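PDB 3C9P: uncharacterized protein SP1917 from Streptococcus pneumoniae, which is of unknown function but is a small, mainly helical member of DUF2200, a family conserved in bacteria. Local coordinates for residues Q36-S39 against W40-Y44; G43-V46 against S47-L50; D56-Y59 against G60-F63; M93-I96 against R97-D100; L102-W105 against L106-K110. All blocks are in the same frame, centred on the assembly; numbering follows the deposited sequence. Where two conformers were deposited one is given.

Interaction 1. Residues Q36-S39 against W40-Y44; sequences QVTS and WLTGY
Ser-39 and Tyr-44 meet across the C-terminal end of helix 31-42, where an ST turn at Thr-42 leads the chain out of the helix. The last regular turns are made by Trp-40 N on Gln-36 O, Leu-41 N on Val-37 O and Thr-42 N on Thr-38 O. Gly-43 N then donates to Ser-39 O at 2.9 Å. Gly-43 has positive phi (88°), a backbone shape that suits glycine. Thr-38 O is gripped twice. It takes the amide of Thr-42 and also that residue's hydroxyl, with Thr-42 OG1 2.8 Å from Thr-38 O. The two donors reach it from opposite faces of the carbonyl plane. Thr-42 OG1 is held between backbone N and carbonyl carbon (chi1 61°), which turns it back over the preceding turn. Thr-42 OG1 also accepts from Tyr-44 N at 3.3 Å, which closes the ST turn. Other polar ends find partners outside these residues: Thr-38 OG1 by Val-34 O, Gln-36 OE1 by Ser-112, Trp-40 NE1 by Glu-120 and Tyr-44 OH by Phe-62 O. Val-37 and Leu-41 face helix 91-107, in the interior of the protein. From the last turn, Ser-39 reaches forward to the loop: Ser-39 OG donates to Tyr-44 O at 2.6 Å, lying in the plane of that carbonyl.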
loop_
_atom_site.group_PDB
_atom_site.type_symbol
_atom_site.label_atom_id
_atom_site.label_comp_id
_atom_site.label_asym_id
_atom_site.label_seq_id
_atom_site.Cartn_x
_atom_site.Cartn_y
_atom_site.Cartn_z
ATOM N N GLN A 36 -7.462 -5.018 -2.656
ATOM C CA GLN A 36 -8.477 -3.969 -2.822
ATOM C C GLN A 36 -7.928 -2.576 -2.458
ATOM O O GLN A 36 -8.096 -1.625 -3.212
ATOM C CB GLN A 36 -9.761 -4.326 -2.036
ATOM C CG GLN A 36 -10.588 -5.475 -2.714
ATOM C CD GLN A 36 -11.653 -6.130 -1.825
ATOM O OE1 GLN A 36 -11.724 -5.897 -0.607
ATOM N NE2 GLN A 36 -12.479 -6.985 -2.437
ATOM N N VAL A 37 -7.270 -2.448 -1.306
ATOM C CA VAL A 37 -6.724 -1.114 -0.926
ATOM C C VAL A 37 -5.513 -0.719 -1.801
ATOM O O VAL A 37 -5.311 0.459 -2.078
ATOM C CB VAL A 37 -6.386 -0.943 0.614
ATOM C CG1 VAL A 37 -7.635 -1.271 1.516
ATOM C CG2 VAL A 37 -5.163 -1.790 1.022
ATOM N N THR A 38 -4.732 -1.699 -2.256
ATOM C CA THR A 38 -3.601 -1.417 -3.135
ATOM C C THR A 38 -4.134 -0.895 -4.484
ATOM O O THR A 38 -3.634 0.102 -5.013
ATOM C CB THR A 38 -2.729 -2.669 -3.352
ATOM O OG1 THR A 38 -2.263 -3.138 -2.075
ATOM C CG2 THR A 38 -1.528 -2.351 -4.261
ATOM N N SER A 39 -5.110 -1.598 -5.038
ATOM C CA SER A 39 -5.782 -1.181 -6.277
ATOM C C SER A 39 -6.380 0.244 -6.169
ATOM O O SER A 39 -6.197 1.081 -7.049
ATOM C CB SER A 39 -6.896 -2.175 -6.597
ATOM O OG SER A 39 -7.603 -1.768 -7.770
ATOM N N TRP A 40 -7.082 0.505 -5.073
ATOM C CA TRP A 40 -7.657 1.826 -4.822
ATOM C C TRP A 40 -6.593 2.926 -4.838
ATOM O O TRP A 40 -6.733 3.932 -5.531
ATOM C CB TRP A 40 -8.408 1.816 -3.484
ATOM C CG TRP A 40 -8.981 3.154 -3.136
ATOM C CD1 TRP A 40 -10.118 3.725 -3.616
ATOM C CD2 TRP A 40 -8.423 4.082 -2.224
ATOM N NE1 TRP A 40 -10.309 4.957 -3.050
ATOM C CE2 TRP A 40 -9.281 5.193 -2.179
ATOM C CE3 TRP A 40 -7.293 4.056 -1.395
ATOM C CZ2 TRP A 40 -9.033 6.292 -1.376
ATOM C CZ3 TRP A 40 -7.034 5.163 -0.602
ATOM C CH2 TRP A 40 -7.918 6.251 -0.577
ATOM N N LEU A 41 -5.510 2.703 -4.109
ATOM C CA LEU A 41 -4.440 3.690 -3.990
ATOM C C LEU A 41 -3.743 3.998 -5.304
ATOM O O LEU A 41 -3.521 5.174 -5.644
ATOM C CB LEU A 41 -3.380 3.219 -2.970
ATOM C CG LEU A 41 -2.129 4.081 -2.895
ATOM C CD1 LEU A 41 -2.473 5.495 -2.326
ATOM C CD2 LEU A 41 -1.075 3.407 -2.023
ATOM N N THR A 42 -3.390 2.944 -6.031
ATOM C CA THR A 42 -2.489 3.068 -7.171
ATOM C C THR A 42 -3.193 3.175 -8.528
ATOM O O THR A 42 -2.594 3.641 -9.486
ATOM C CB THR A 42 -1.558 1.848 -7.229
ATOM O OG1 THR A 42 -2.370 0.694 -7.397
ATOM C CG2 THR A 42 -0.724 1.713 -5.928
ATOM N N GLY A 43 -4.441 2.731 -8.626
ATOM C CA GLY A 43 -5.123 2.670 -9.920
ATOM C C GLY A 43 -4.897 1.366 -10.688
ATOM O O GLY A 43 -5.535 1.136 -11.707
ATOM N N TYR A 44 -3.981 0.516 -10.219
ATOM C CA TYR A 44 -3.821 -0.845 -10.770
ATOM C C TYR A 44 -5.108 -1.631 -10.530
ATOM O O TYR A 44 -5.703 -1.503 -9.452
ATOM C CB TYR A 44 -2.731 -1.588 -10.012
ATOM C CG TYR A 44 -1.308 -1.285 -10.417
ATOM C CD1 TYR A 44 -0.849 -1.530 -11.709
ATOM C CD2 TYR A 44 -0.396 -0.822 -9.468
ATOM C CE1 TYR A 44 0.508 -1.274 -12.056
ATOM C CE2 TYR A 44 0.927 -0.571 -9.794
ATOM C CZ TYR A 44 1.372 -0.788 -11.091
ATOM O OH TYR A 44 2.708 -0.563 -11.370
#

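Interaction 2. Residues G43-V46 against S47-L50; sequences GYEV and SDVL
The ring of Tyr-44 is approached obliquely by Asp-48 CB and Val-49 CG2, with Tyr-44 CD1 3.8 Å from Asp-48 CB. The ring also stacks with Phe-62 of helix 59-64. The Asp-48 carboxylate stands steeply to the Tyr-44 ring, their planes 77° apart. That carboxylate serves the backbone instead. Glu-45 N donates to Asp-48 OD2 at 3.1 Å, coming from above the carboxylate plane. Glu-45 is the N-cap of helix 46-52, so the aspartate in the first turn reaches back and ties down the amide of the cap residue. Asp-48 CG lies beside its own backbone N (chi1 -70°), which aims the carboxylate back at the cap. Glu-45 O accepts from Val-49 N at 3.1 Å and, weakly, from Asp-48 N. Leu-50 N donates to Val-46 O at 3.0 Å and continues the helix. The Glu-45 side chain bends at chi2 (-52°) and lies alongside Asp-48. On the apolar side Tyr-44 CB meets Val-49 CG2 at 3.8 Å. Val-46 CG1 runs beside Leu-50 CD1. The turn links helix 31-42 to helix 46-52: Val-46 packs back on His-35 and Ser-39, while Val-49 lies against Phe-13 and Tyr-17 of helix 13-26.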
loop_
_atom_site.group_PDB
_atom_site.type_symbol
_atom_site.label_atom_id
_atom_site.label_comp_id
_atom_site.label_asym_id
_atom_site.label_seq_id
_atom_site.Cartn_x
_atom_site.Cartn_y
_atom_site.Cartn_z
ATOM N N GLY A 43 -4.441 2.731 -8.626
ATOM C CA GLY A 43 -5.123 2.670 -9.920
ATOM C C GLY A 43 -4.897 1.366 -10.688
ATOM O O GLY A 43 -5.535 1.136 -11.707
ATOM N N TYR A 44 -3.981 0.516 -10.219
ATOM C CA TYR A 44 -3.821 -0.845 -10.770
ATOM C C TYR A 44 -5.108 -1.631 -10.530
ATOM O O TYR A 44 -5.703 -1.503 -9.452
ATOM C CB TYR A 44 -2.731 -1.588 -10.012
ATOM C CG TYR A 44 -1.308 -1.285 -10.417
ATOM C CD1 TYR A 44 -0.849 -1.530 -11.709
ATOM C CD2 TYR A 44 -0.396 -0.822 -9.468
ATOM C CE1 TYR A 44 0.508 -1.274 -12.056
ATOM C CE2 TYR A 44 0.927 -0.571 -9.794
ATOM C CZ TYR A 44 1.372 -0.788 -11.091
ATOM O OH TYR A 44 2.708 -0.563 -11.370
ATOM N N GLU A 45 -5.518 -2.431 -11.520
ATOM C CA GLU A 45 -6.610 -3.406 -11.350
ATOM C C GLU A 45 -6.086 -4.496 -10.424
ATOM O O GLU A 45 -4.895 -4.742 -10.398
ATOM C CB GLU A 45 -7.027 -4.031 -12.688
ATOM C CG GLU A 45 -7.674 -3.064 -13.700
ATOM C CD GLU A 45 -8.845 -2.252 -13.128
ATOM O OE1 GLU A 45 -9.713 -2.832 -12.438
ATOM O OE2 GLU A 45 -8.898 -1.012 -13.361
ATOM N N VAL A 46 -6.950 -5.107 -9.622
ATOM C CA VAL A 46 -6.508 -6.212 -8.773
ATOM C C VAL A 46 -5.770 -7.259 -9.613
ATOM O O VAL A 46 -4.741 -7.793 -9.175
ATOM C CB VAL A 46 -7.705 -6.848 -8.029
ATOM C CG1 VAL A 46 -7.318 -8.228 -7.395
ATOM C CG2 VAL A 46 -8.213 -5.862 -6.994
ATOM N N SER A 47 -6.261 -7.523 -10.828
ATOM C CA SER A 47 -5.627 -8.536 -11.675
ATOM C C SER A 47 -4.212 -8.115 -12.075
ATOM O O SER A 47 -3.351 -8.981 -12.252
ATOM C CB SER A 47 -6.448 -8.865 -12.927
ATOM O OG SER A 47 -6.698 -7.682 -13.688
ATOM N N ASP A 48 -4.000 -6.798 -12.237
ATOM C CA ASP A 48 -2.669 -6.224 -12.480
ATOM C C ASP A 48 -1.734 -6.496 -11.304
ATOM O O ASP A 48 -0.583 -6.919 -11.473
ATOM C CB ASP A 48 -2.771 -4.706 -12.667
ATOM C CG ASP A 48 -3.444 -4.309 -13.972
ATOM O OD1 ASP A 48 -3.448 -5.118 -14.910
ATOM O OD2 ASP A 48 -3.942 -3.158 -14.044
ATOM N N VAL A 49 -2.223 -6.234 -10.102
ATOM C CA VAL A 49 -1.419 -6.473 -8.892
ATOM C C VAL A 49 -0.999 -7.954 -8.812
ATOM O O VAL A 49 0.190 -8.273 -8.622
ATOM C CB VAL A 49 -2.188 -6.065 -7.633
ATOM C CG1 VAL A 49 -1.378 -6.398 -6.362
ATOM C CG2 VAL A 49 -2.574 -4.541 -7.684
ATOM N N LEU A 50 -1.964 -8.855 -9.020
ATOM C CA LEU A 50 -1.696 -10.288 -8.986
ATOM C C LEU A 50 -0.743 -10.739 -10.090
ATOM O O LEU A 50 0.090 -11.614 -9.867
ATOM C CB LEU A 50 -3.021 -11.082 -9.045
ATOM C CG LEU A 50 -3.907 -10.894 -7.807
ATOM C CD1 LEU A 50 -5.122 -11.764 -7.914
ATOM C CD2 LEU A 50 -3.151 -11.188 -6.498
#

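Interaction 3. Residues D56-Y59 against G60-F63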
loop_
_atom_site.group_PDB
_atom_site.type_symbol
_atom_site.label_atom_id
_atom_site.label_comp_id
_atom_site.label_asym_id
_atom_site.label_seq_id
_atom_site.Cartn_x
_atom_site.Cartn_y
_atom_site.Cartn_z
ATOM N N ASP A 56 9.488 -10.142 -12.105
ATOM C CA ASP A 56 10.614 -9.833 -11.213
ATOM C C ASP A 56 10.753 -8.339 -10.944
ATOM O O ASP A 56 11.776 -7.863 -10.423
ATOM C CB ASP A 56 11.912 -10.475 -11.696
ATOM C CG ASP A 56 11.979 -11.951 -11.368
ATOM O OD1 ASP A 56 11.969 -12.317 -10.151
ATOM O OD2 ASP A 56 12.047 -12.745 -12.330
ATOM N N VAL A 57 9.675 -7.606 -11.209
ATOM C CA VAL A 57 9.606 -6.163 -10.957
ATOM C C VAL A 57 9.969 -5.846 -9.495
ATOM O O VAL A 57 9.661 -6.628 -8.594
ATOM C CB VAL A 57 8.184 -5.622 -11.311
ATOM C CG1 VAL A 57 7.132 -6.227 -10.415
ATOM C CG2 VAL A 57 8.107 -4.075 -11.280
ATOM N N THR A 58 10.642 -4.719 -9.275
ATOM C CA THR A 58 10.973 -4.288 -7.921
ATOM C C THR A 58 9.797 -3.583 -7.296
ATOM O O THR A 58 8.884 -3.093 -7.998
ATOM C CB THR A 58 12.181 -3.337 -7.865
ATOM O OG1 THR A 58 11.853 -2.099 -8.514
ATOM C CG2 THR A 58 13.443 -3.999 -8.513
ATOM N N TYR A 59 9.808 -3.545 -5.972
ATOM C CA TYR A 59 8.779 -2.820 -5.227
ATOM C C TYR A 59 8.737 -1.359 -5.660
ATOM O O TYR A 59 7.651 -0.790 -5.869
ATOM C CB TYR A 59 9.040 -2.939 -3.709
ATOM C CG TYR A 59 7.804 -2.722 -2.848
ATOM C CD1 TYR A 59 6.673 -3.540 -2.985
ATOM C CD2 TYR A 59 7.781 -1.706 -1.884
ATOM C CE1 TYR A 59 5.534 -3.359 -2.165
ATOM C CE2 TYR A 59 6.649 -1.491 -1.094
ATOM C CZ TYR A 59 5.542 -2.318 -1.234
ATOM O OH TYR A 59 4.440 -2.099 -0.458
ATOM N N GLY A 60 9.914 -0.757 -5.839
ATOM C CA GLY A 60 9.972 0.643 -6.265
ATOM C C GLY A 60 9.344 0.816 -7.647
ATOM O O GLY A 60 8.579 1.761 -7.891
ATOM N N ASP A 61 9.678 -0.087 -8.555
ATOM C CA ASP A 61 9.178 0.025 -9.925
ATOM C C ASP A 61 7.655 -0.202 -10.033
ATOM O O ASP A 61 7.004 0.387 -10.906
ATOM C CB ASP A 61 9.947 -0.898 -10.839
ATOM C CG ASP A 61 11.278 -0.293 -11.308
ATOM O OD1 ASP A 61 11.553 0.921 -11.079
ATOM O OD2 ASP A 61 12.052 -1.044 -11.926
ATOM N N PHE A 62 7.102 -1.033 -9.150
ATOM C CA PHE A 62 5.634 -1.170 -9.003
ATOM C C PHE A 62 4.956 0.182 -8.709
ATOM O O PHE A 62 4.009 0.587 -9.401
ATOM C CB PHE A 62 5.306 -2.197 -7.911
ATOM C CG PHE A 62 3.834 -2.381 -7.668
ATOM C CD1 PHE A 62 3.086 -3.246 -8.459
ATOM C CD2 PHE A 62 3.203 -1.689 -6.657
ATOM C CE1 PHE A 62 1.710 -3.430 -8.220
ATOM C CE2 PHE A 62 1.817 -1.861 -6.414
ATOM C CZ PHE A 62 1.090 -2.741 -7.201
ATOM N N PHE A 63 5.449 0.874 -7.685
ATOM C CA PHE A 63 4.984 2.226 -7.365
ATOM C C PHE A 63 5.301 3.294 -8.407
ATOM O O PHE A 63 4.458 4.169 -8.644
ATOM C CB PHE A 63 5.450 2.647 -5.962
ATOM C CG PHE A 63 4.650 2.018 -4.891
ATOM C CD1 PHE A 63 4.933 0.742 -4.463
ATOM C CD2 PHE A 63 3.545 2.678 -4.359
ATOM C CE1 PHE A 63 4.148 0.116 -3.446
ATOM C CE2 PHE A 63 2.771 2.067 -3.351
ATOM C CZ PHE A 63 3.076 0.785 -2.911
HETATM O O HOH W 1 11.741 -3.693 -11.915
#
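Thr-58 turns its hydroxyl between backbone N and carbonyl carbon (chi1 66°), where OG1 meets the first turn of helix 59-64. Tyr-59 has CG opposite its backbone N (chi1 -157°), whereas Phe-63 has CG beside its own N (chi1 -77°). These settings bring the two rings together one helical turn apart. Thr-58 is the N-cap, and its OG1 accepts from Asp-61 N at 3.0 Å. This is a capping bond, which satisfies an amide that has no earlier helical carbonyl to use. Thr-58 O continues the pattern by accepting from Phe-62 N at 3.0 Å. Phe-63 N reaches Tyr-59 O only weakly. A water bridges the Asp-61 carboxylate to the cap residue: it donates to Asp-61 OD2 at 2.7 Å and accepts from Thr-58 N. Asp-61 OD1 has its own partner, a salt bridge to Arg-64. Val-57 CG2 lies against Asp-61 CB at 3.7 Å.

The rings of Tyr-59 and Phe-63 form a T-shaped (edge-to-face) pair. Their centroids are 5.2 Å apart. Phe-63 CE1 sits over one face of the tyrosine, toward the rim, 3.6 Å from Tyr-59 CZ. The side chains run alongside each other and point the same way. The pair is wedged into the protein interior. Phe-63 packs on Leu-92, Ile-96 and Leu-99 of helix 91-107, Tyr-59 lies between that helix and helix 13-26, and Phe-62 faces Val-49 and Cys-52 of helix 46-52.

Interaction 4. Residues M93-I96 against R97-D100; sequences MQEI and RRLD. With EDO (1,2-ethanediol), chain B.
The guanidinium of Arg-97 is covered on one face by Met-93, one turn back on helix 91-107, a selenomethionine whose SE stands over its centre, 3.9 Å from Arg-97 CZ. Bends at chi2 in both chains (58° in Met-93, -63° in Arg-97) lay them side by side. Arg-97 NH1 forms a salt bridge with Asp-100 OD2 at 2.9 Å, met nearly end-on to the carboxylate C-O bond. Its NH2 is bonded to Ala-3 O. A bound 1,2-ethanediol, probably from the crystallisation liquor, lies at the edge of the group.

Arg-98 is extended. Gln-94 stacks its amide on one face of the guanidinium, the planes 25° apart. A water bridges Gln-94 OE1 and Arg-98 NH2, while Gln-94 NE2 is held by Ile-85 O. At the edge, Arg-98 NH1 makes a salt bridge to Glu-95 OE1 at 3.0 Å. Glu-95 OE2 forms a second salt bridge, with Arg-73, and the carboxylate probably offsets the charge of both arginines.

Ile-96 is the third large contributor. Ile-96 CG2 lies 4.0 Å from Asp-100 OD2, and a water donates to Ile-96 O and, weakly, to Asp-100 OD1. On the inner side of the helix, Leu-99 lies against Leu-20 of helix 13-26 and against Val-37, Thr-38 and Leu-41 of helix 31-42, and Asp-100 also touches Leu-20.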
loop_
_atom_site.group_PDB
_atom_site.type_symbol
_atom_site.label_atom_id
_atom_site.label_comp_id
_atom_site.label_asym_id
_atom_site.label_seq_id
_atom_site.Cartn_x
_atom_site.Cartn_y
_atom_site.Cartn_z
HETATM N N MSE A 93 8.787 7.038 -1.556
HETATM C CA MSE A 93 8.614 6.514 -0.205
HETATM C C MSE A 93 7.247 6.961 0.378
HETATM O O MSE A 93 6.618 6.234 1.145
HETATM C CB MSE A 93 9.752 6.965 0.704
HETATM C CG MSE A 93 9.780 6.288 2.102
HETATM SE SE MSE A 93 9.910 4.313 1.964
HETATM C CE MSE A 93 11.836 4.179 1.697
ATOM N N GLN A 94 6.811 8.174 0.048
ATOM C CA GLN A 94 5.559 8.665 0.606
ATOM C C GLN A 94 4.360 7.807 0.163
ATOM O O GLN A 94 3.519 7.484 0.996
ATOM C CB GLN A 94 5.382 10.163 0.329
ATOM C CG GLN A 94 4.203 10.788 1.010
ATOM C CD GLN A 94 4.095 12.286 0.735
ATOM O OE1 GLN A 94 3.988 12.718 -0.413
ATOM N NE2 GLN A 94 4.107 13.078 1.791
ATOM N N GLU A 95 4.302 7.411 -1.114
ATOM C CA GLU A 95 3.231 6.525 -1.628
ATOM C C GLU A 95 3.322 5.139 -0.991
ATOM O O GLU A 95 2.306 4.528 -0.663
ATOM C CB GLU A 95 3.284 6.390 -3.165
ATOM C CG GLU A 95 3.224 7.727 -3.962
ATOM C CD GLU A 95 1.980 8.582 -3.674
ATOM O OE1 GLU A 95 1.158 8.211 -2.815
ATOM O OE2 GLU A 95 1.826 9.638 -4.331
ATOM N N ILE A 96 4.549 4.651 -0.826
ATOM C CA ILE A 96 4.794 3.344 -0.209
ATOM C C ILE A 96 4.260 3.355 1.227
ATOM O O ILE A 96 3.600 2.405 1.661
ATOM C CB ILE A 96 6.299 2.988 -0.244
ATOM C CG1 ILE A 96 6.692 2.569 -1.677
ATOM C CG2 ILE A 96 6.675 1.918 0.825
ATOM C CD1 ILE A 96 8.241 2.347 -1.937
ATOM N N ARG A 97 4.551 4.428 1.957
ATOM C CA ARG A 97 4.122 4.533 3.350
ATOM C C ARG A 97 2.619 4.741 3.446
ATOM O O ARG A 97 2.014 4.301 4.410
ATOM C CB ARG A 97 4.878 5.632 4.094
ATOM C CG ARG A 97 6.373 5.309 4.311
ATOM C CD ARG A 97 6.521 4.065 5.212
ATOM N NE ARG A 97 7.915 3.806 5.557
ATOM C CZ ARG A 97 8.576 2.687 5.272
ATOM N NH1 ARG A 97 7.990 1.700 4.624
ATOM N NH2 ARG A 97 9.837 2.557 5.650
ATOM N N ARG A 98 2.011 5.381 2.448
ATOM C CA ARG A 98 0.534 5.467 2.437
ATOM C C ARG A 98 -0.080 4.072 2.301
ATOM O O ARG A 98 -1.052 3.753 3.007
ATOM C CB ARG A 98 0.023 6.392 1.329
ATOM C CG ARG A 98 0.275 7.855 1.588
ATOM C CD ARG A 98 -0.079 8.696 0.375
ATOM N NE ARG A 98 0.071 10.118 0.696
ATOM C CZ ARG A 98 0.497 11.063 -0.132
ATOM N NH1 ARG A 98 0.863 10.779 -1.376
ATOM N NH2 ARG A 98 0.560 12.312 0.299
ATOM N N LEU A 99 0.490 3.225 1.444
ATOM C CA LEU A 99 0.020 1.810 1.428
ATOM C C LEU A 99 0.209 1.097 2.780
ATOM O O LEU A 99 -0.688 0.368 3.257
ATOM C CB LEU A 99 0.628 0.987 0.279
ATOM C CG LEU A 99 0.087 -0.459 0.205
ATOM C CD1 LEU A 99 -1.421 -0.487 -0.025
ATOM C CD2 LEU A 99 0.827 -1.276 -0.862
ATOM N N ASP A 100 1.356 1.321 3.414
ATOM C CA ASP A 100 1.600 0.711 4.731
ATOM C C ASP A 100 0.529 1.110 5.733
ATOM O O ASP A 100 0.132 0.280 6.568
ATOM C CB ASP A 100 2.962 1.067 5.300
ATOM C CG ASP A 100 4.124 0.385 4.557
ATOM O OD1 ASP A 100 4.025 -0.789 4.136
ATOM O OD2 ASP A 100 5.167 1.037 4.417
HETATM C C1 EDO B . 7.330 -1.138 3.386
HETATM O O1 EDO B . 7.329 -1.702 4.698
HETATM C C2 EDO B . 6.884 -2.211 2.411
HETATM O O2 EDO B . 6.202 -3.234 3.137
HETATM O O HOH W 2 1.723 14.568 -0.813
HETATM O O HOH W 3 4.059 -0.328 1.376
#

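Interaction 5. Residues L102-W105 against L106-K110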
loop_
_atom_site.group_PDB
_atom_site.type_symbol
_atom_site.label_atom_id
_atom_site.label_comp_id
_atom_site.label_asym_id
_atom_site.label_seq_id
_atom_site.Cartn_x
_atom_site.Cartn_y
_atom_site.Cartn_z
ATOM N N LEU A 102 -2.633 1.994 5.001
ATOM C CA LEU A 102 -3.885 1.310 4.642
ATOM C C LEU A 102 -3.881 -0.145 5.129
ATOM O O LEU A 102 -4.891 -0.647 5.619
ATOM C CB LEU A 102 -4.152 1.361 3.121
ATOM C CG LEU A 102 -4.220 2.760 2.478
ATOM C CD1 LEU A 102 -4.358 2.688 0.923
ATOM C CD2 LEU A 102 -5.388 3.552 3.078
ATOM N N VAL A 103 -2.724 -0.794 5.007
ATOM C CA VAL A 103 -2.544 -2.171 5.412
ATOM C C VAL A 103 -2.551 -2.250 6.935
ATOM O O VAL A 103 -3.054 -3.220 7.503
ATOM C CB VAL A 103 -1.235 -2.770 4.839
ATOM C CG1 VAL A 103 -0.974 -4.132 5.416
ATOM C CG2 VAL A 103 -1.374 -2.921 3.315
ATOM N N ASP A 104 -2.013 -1.228 7.593
ATOM C CA ASP A 104 -2.109 -1.193 9.069
ATOM C C ASP A 104 -3.563 -1.194 9.540
ATOM O O ASP A 104 -3.904 -1.941 10.466
ATOM C CB ASP A 104 -1.347 -0.026 9.652
ATOM C CG ASP A 104 -1.027 -0.230 11.138
ATOM O OD1 ASP A 104 -0.595 -1.341 11.537
ATOM O OD2 ASP A 104 -1.219 0.739 11.887
ATOM N N TRP A 105 -4.431 -0.414 8.889
ATOM C CA TRP A 105 -5.868 -0.487 9.194
ATOM C C TRP A 105 -6.417 -1.907 9.044
ATOM O O TRP A 105 -7.173 -2.349 9.884
ATOM C CB TRP A 105 -6.711 0.482 8.353
ATOM C CG TRP A 105 -6.550 1.925 8.719
ATOM C CD1 TRP A 105 -6.022 2.920 7.920
ATOM C CD2 TRP A 105 -6.927 2.556 9.952
ATOM N NE1 TRP A 105 -6.046 4.122 8.591
ATOM C CE2 TRP A 105 -6.587 3.931 9.840
ATOM C CE3 TRP A 105 -7.506 2.094 11.148
ATOM C CZ2 TRP A 105 -6.813 4.851 10.873
ATOM C CZ3 TRP A 105 -7.728 3.019 12.200
ATOM C CH2 TRP A 105 -7.378 4.389 12.046
ATOM N N LEU A 106 -6.051 -2.603 7.967
ATOM C CA LEU A 106 -6.480 -3.997 7.778
ATOM C C LEU A 106 -5.986 -4.939 8.894
ATOM O O LEU A 106 -6.759 -5.799 9.366
ATOM C CB LEU A 106 -6.075 -4.522 6.389
ATOM C CG LEU A 106 -6.535 -3.697 5.180
ATOM C CD1 LEU A 106 -6.000 -4.289 3.875
ATOM C CD2 LEU A 106 -8.042 -3.605 5.138
ATOM N N ALA A 107 -4.717 -4.791 9.304
ATOM C CA ALA A 107 -4.130 -5.611 10.378
ATOM C C ALA A 107 -4.821 -5.319 11.690
ATOM O O ALA A 107 -4.898 -6.172 12.587
ATOM C CB ALA A 107 -2.643 -5.358 10.506
ATOM N N LYS A 108 -5.356 -4.106 11.782
ATOM C CA LYS A 108 -6.116 -3.687 12.927
ATOM C C LYS A 108 -7.621 -3.990 12.831
ATOM O O LYS A 108 -8.392 -3.556 13.684
ATOM C CB LYS A 108 -5.844 -2.212 13.202
ATOM C CG LYS A 108 -4.843 -2.081 14.280
ATOM C CD LYS A 108 -3.810 -1.046 14.045
ATOM C CE LYS A 108 -2.494 -1.759 14.057
ATOM N NZ LYS A 108 -1.498 -1.003 14.818
ATOM N N GLY A 109 -8.037 -4.734 11.807
ATOM C CA GLY A 109 -9.393 -5.301 11.806
ATOM C C GLY A 109 -10.424 -4.565 10.955
ATOM O O GLY A 109 -11.602 -4.937 10.926
ATOM N N LYS A 110 -10.010 -3.531 10.244
ATOM C CA LYS A 110 -10.936 -2.887 9.295
ATOM C C LYS A 110 -11.119 -3.716 8.023
ATOM O O LYS A 110 -10.203 -4.406 7.552
ATOM C CB LYS A 110 -10.459 -1.477 8.910
ATOM C CG LYS A 110 -10.217 -0.552 10.082
ATOM C CD LYS A 110 -11.502 -0.239 10.815
ATOM C CE LYS A 110 -11.298 0.920 11.779
ATOM N NZ LYS A 110 -12.383 0.937 12.811
#
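Trp-105 O closes helix 91-107 in a Schellman motif: Trp-105 O accepts from Lys-110 N at 3.1 Å and, weakly, from Lys-108 N. The companion bond runs from Gly-109 N to Leu-106 O at 3.0 Å. Gly-109 is the C-prime residue. Its positive phi (101°) reverses the chain; a side chain there would press on the preceding carbonyl O. The turns before are regular: Leu-106 N bonds Leu-102 O, Ala-107 N bonds Val-103 O, and Lys-108 N bonds Asp-104 O at 2.9 Å. Lys-108 crosses over Asp-104 in a loose salt bridge, with its NZ 3.4 Å from Asp-104 OD1. Asp-104 sends CG opposite its backbone N (chi1 -160°), which carries the carboxylate toward the lysine end. Trp-105 NE1 is bonded to Tyr-119, and its ring makes a cation-pi contact with Lys-118, both from the C-terminal part of the chain. Leu-102 and Leu-106 face helix 31-42, and Val-103 faces helix 13-26. After the reversal the Lys-110 chain folds back beside the indole. It bends at chi2 (-66°) and runs the same way as the tryptophan side chain, with Lys-110 CG 3.9 Å from Trp-105 CE3.

All five contacts are local, between adjoining segments, so none closes a long loop and none nests in or crosses another. Interaction 1 ends helix 31-42. Interaction 2 follows on the shared residues Gly-43 and Tyr-44 and starts helix 46-52. Interaction 3 caps the start of helix 59-64; the Tyr-44 hydroxyl ties it to the two before. Interactions 4 and 5 lie in series on helix 91-107, one in its N-terminal half and one at its C-terminal end. Leu-99 of interaction 4 touches interactions 1 and 3. Leu-102 and Leu-106 join interaction 5 to interaction 1. Interactions 3 and 5 are about 23 Å apart between centres.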